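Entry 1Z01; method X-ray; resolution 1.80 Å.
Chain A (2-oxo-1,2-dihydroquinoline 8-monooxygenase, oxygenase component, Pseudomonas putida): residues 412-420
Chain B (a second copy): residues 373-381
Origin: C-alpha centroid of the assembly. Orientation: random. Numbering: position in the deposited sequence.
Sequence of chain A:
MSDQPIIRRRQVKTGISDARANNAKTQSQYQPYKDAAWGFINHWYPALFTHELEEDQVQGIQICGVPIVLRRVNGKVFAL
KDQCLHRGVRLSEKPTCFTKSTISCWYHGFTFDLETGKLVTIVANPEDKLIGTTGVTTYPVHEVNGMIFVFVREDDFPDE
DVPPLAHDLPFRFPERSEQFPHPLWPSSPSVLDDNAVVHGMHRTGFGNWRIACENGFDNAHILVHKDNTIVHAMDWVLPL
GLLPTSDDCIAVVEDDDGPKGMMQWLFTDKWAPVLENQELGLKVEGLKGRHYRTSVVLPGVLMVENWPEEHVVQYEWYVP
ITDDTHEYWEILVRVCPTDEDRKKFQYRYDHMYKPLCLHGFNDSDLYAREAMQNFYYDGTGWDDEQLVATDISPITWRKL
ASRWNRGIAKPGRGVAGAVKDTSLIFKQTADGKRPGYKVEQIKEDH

Chain A, residues 412-420: GRGVAGAVK
Chain B, residues 373-381: QNFYYDGTG

Chain A contributes an irregular loop, extended at Arg A413 (phi/psi -139/126), left-handed at Gly A414 (68/25), extended again at Val A415 (-136/165), then folded into a type II beta turn from Val A415 to Ala A418, closed by Ala A418 N to Val A415 O at 3.0 Å. Gly A417 (99/-13) takes the turn position that favours glycine. Chain B runs through a weakly bonded helical segment, about 373-377, turns through Gly B379 (96/-17) and is helical at Gly B381. Gly A414 CA lies 3.8 Å from Phe B375 CA, and Val A415 CA 5.4 Å from Asn B374 CA. Two CA-H...O contacts, Gly A414 CA to Asn B374 O and Phe B375 CA to Gly A414 O, are each 3.3 Å. Positive phi favours glycine at Gly A414, where a CB would clash with Thr B380 CB at 2.9 Å.

Asp B378 (chi1 p) accepts through OD1 from Gly A414 N at 3.0 Å, and through OD2 from Thr B380 N at 3.0 Å and Thr B380 OG1 (chi1 m) at 2.7 Å. A water accepts from Arg A413 NH2 (m, m, t, -165°) at 2.6 Å and its oxygen donates to Asp B378 OD1 at 2.8 Å, linking opposite charges indirectly. Ala A416 CB packs 3.5 Å from Asn B374 OD1 (chi1 m). Val A419 (chi1 t) sets CG2 against the ring edge of Tyr B377 (chi1 t), 4.1 Å from CD1.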

# COMPACT_ATOMS: atom_id res chain seq x y z
N GLY A 412 -0.59 -4.91 -17.48
CA GLY A 412 0.23 -3.76 -17.82
C GLY A 412 1.67 -4.03 -17.41
O GLY A 412 1.92 -4.72 -16.42
N ARG A 413 2.60 -3.49 -18.20
CA ARG A 413 4.03 -3.63 -17.93
C ARG A 413 4.70 -2.30 -18.21
O ARG A 413 4.55 -1.74 -19.30
CB ARG A 413 4.66 -4.69 -18.84
CG ARG A 413 4.07 -6.08 -18.73
CD ARG A 413 4.15 -6.66 -17.32
NE ARG A 413 3.58 -8.01 -17.25
CZ ARG A 413 3.27 -8.63 -16.12
NH1 ARG A 413 2.76 -9.86 -16.14
NH2 ARG A 413 3.47 -8.02 -14.95
N GLY A 414 5.44 -1.79 -17.23
CA GLY A 414 6.14 -0.53 -17.42
C GLY A 414 5.22 0.66 -17.55
O GLY A 414 5.58 1.68 -18.16
N VAL A 415 4.02 0.54 -16.98
CA VAL A 415 3.03 1.61 -16.99
C VAL A 415 2.43 1.72 -15.60
O VAL A 415 2.61 0.81 -14.78
CB VAL A 415 1.90 1.33 -18.02
CG1 VAL A 415 2.49 1.20 -19.41
CG2 VAL A 415 1.15 0.06 -17.65
N ALA A 416 1.73 2.82 -15.32
CA ALA A 416 1.10 2.99 -14.02
C ALA A 416 0.13 1.84 -13.87
O ALA A 416 -0.60 1.52 -14.80
CB ALA A 416 0.36 4.31 -13.95
N GLY A 417 0.14 1.21 -12.70
CA GLY A 417 -0.76 0.10 -12.48
C GLY A 417 -0.11 -1.25 -12.66
O GLY A 417 -0.68 -2.26 -12.28
N ALA A 418 1.08 -1.27 -13.25
CA ALA A 418 1.80 -2.53 -13.45
C ALA A 418 2.24 -3.09 -12.11
O ALA A 418 2.25 -4.29 -11.92
CB ALA A 418 3.02 -2.30 -14.33
N VAL A 419 2.62 -2.19 -11.21
CA VAL A 419 3.06 -2.55 -9.86
C VAL A 419 2.16 -1.78 -8.89
O VAL A 419 2.04 -0.55 -8.98
CB VAL A 419 4.54 -2.16 -9.65
CG1 VAL A 419 5.01 -2.61 -8.27
CG2 VAL A 419 5.39 -2.78 -10.74
N LYS A 420 1.53 -2.50 -7.97
CA LYS A 420 0.59 -1.89 -7.04
C LYS A 420 1.11 -1.21 -5.79
O LYS A 420 0.42 -0.36 -5.21
CB LYS A 420 -0.46 -2.93 -6.63
CG LYS A 420 -1.20 -3.57 -7.80
CD LYS A 420 -2.40 -4.36 -7.32
CE LYS A 420 -2.88 -5.36 -8.36
NZ LYS A 420 -2.82 -4.83 -9.75
N GLN B 373 9.86 6.76 -13.66
CA GLN B 373 10.00 5.59 -12.80
C GLN B 373 9.13 4.37 -13.13
O GLN B 373 9.63 3.24 -13.10
CB GLN B 373 9.78 6.01 -11.35
CG GLN B 373 10.74 7.09 -10.90
CD GLN B 373 12.17 6.60 -10.75
OE1 GLN B 373 12.50 5.48 -11.13
NE2 GLN B 373 13.03 7.45 -10.21
N ASN B 374 7.85 4.58 -13.44
CA ASN B 374 6.96 3.45 -13.75
C ASN B 374 7.44 2.57 -14.89
O ASN B 374 7.23 1.36 -14.88
CB ASN B 374 5.54 3.95 -14.07
CG ASN B 374 4.72 4.26 -12.82
OD1 ASN B 374 3.66 4.88 -12.90
ND2 ASN B 374 5.21 3.83 -11.66
N PHE B 375 8.08 3.18 -15.89
CA PHE B 375 8.56 2.44 -17.05
C PHE B 375 9.67 1.46 -16.70
O PHE B 375 9.80 0.40 -17.31
CB PHE B 375 9.07 3.44 -18.10
CG PHE B 375 9.41 2.83 -19.43
CD1 PHE B 375 8.50 2.01 -20.09
CD2 PHE B 375 10.60 3.16 -20.07
CE1 PHE B 375 8.78 1.53 -21.37
CE2 PHE B 375 10.88 2.69 -21.35
CZ PHE B 375 9.97 1.88 -22.00
N TYR B 376 10.46 1.80 -15.69
CA TYR B 376 11.59 0.96 -15.29
C TYR B 376 11.45 0.08 -14.06
O TYR B 376 12.13 -0.95 -13.97
CB TYR B 376 12.82 1.84 -15.08
CG TYR B 376 13.31 2.54 -16.33
CD1 TYR B 376 14.30 1.97 -17.12
CD2 TYR B 376 12.78 3.76 -16.71
CE1 TYR B 376 14.75 2.60 -18.27
CE2 TYR B 376 13.22 4.41 -17.87
CZ TYR B 376 14.21 3.83 -18.64
OH TYR B 376 14.65 4.45 -19.78
N TYR B 377 10.61 0.44 -13.10
CA TYR B 377 10.57 -0.37 -11.89
C TYR B 377 10.42 -1.87 -12.05
O TYR B 377 11.14 -2.62 -11.39
CB TYR B 377 9.54 0.11 -10.87
CG TYR B 377 9.77 -0.60 -9.55
CD1 TYR B 377 8.91 -1.61 -9.11
CD2 TYR B 377 10.93 -0.36 -8.81
CE1 TYR B 377 9.20 -2.36 -7.96
CE2 TYR B 377 11.23 -1.10 -7.67
CZ TYR B 377 10.36 -2.10 -7.25
OH TYR B 377 10.67 -2.84 -6.13
N ASP B 378 9.51 -2.33 -12.90
CA ASP B 378 9.34 -3.77 -13.05
C ASP B 378 10.31 -4.35 -14.07
O ASP B 378 10.18 -5.50 -14.46
CB ASP B 378 7.90 -4.13 -13.42
CG ASP B 378 7.51 -3.64 -14.79
OD1 ASP B 378 6.32 -3.74 -15.13
OD2 ASP B 378 8.40 -3.15 -15.52
N GLY B 379 11.27 -3.53 -14.49
CA GLY B 379 12.28 -3.98 -15.43
C GLY B 379 12.07 -3.70 -16.90
O GLY B 379 13.02 -3.77 -17.68
N THR B 380 10.84 -3.39 -17.29
CA THR B 380 10.50 -3.13 -18.69
C THR B 380 11.41 -2.13 -19.42
O THR B 380 11.96 -2.44 -20.47
CB THR B 380 9.05 -2.64 -18.79
OG1 THR B 380 8.18 -3.61 -18.20
CG2 THR B 380 8.65 -2.40 -20.24
N GLY B 381 11.55 -0.94 -18.85
CA GLY B 381 12.37 0.10 -19.46
C GLY B 381 13.83 -0.21 -19.69
O GLY B 381 14.40 0.21 -20.69
O HOH W 1 4.76 -5.85 -14.26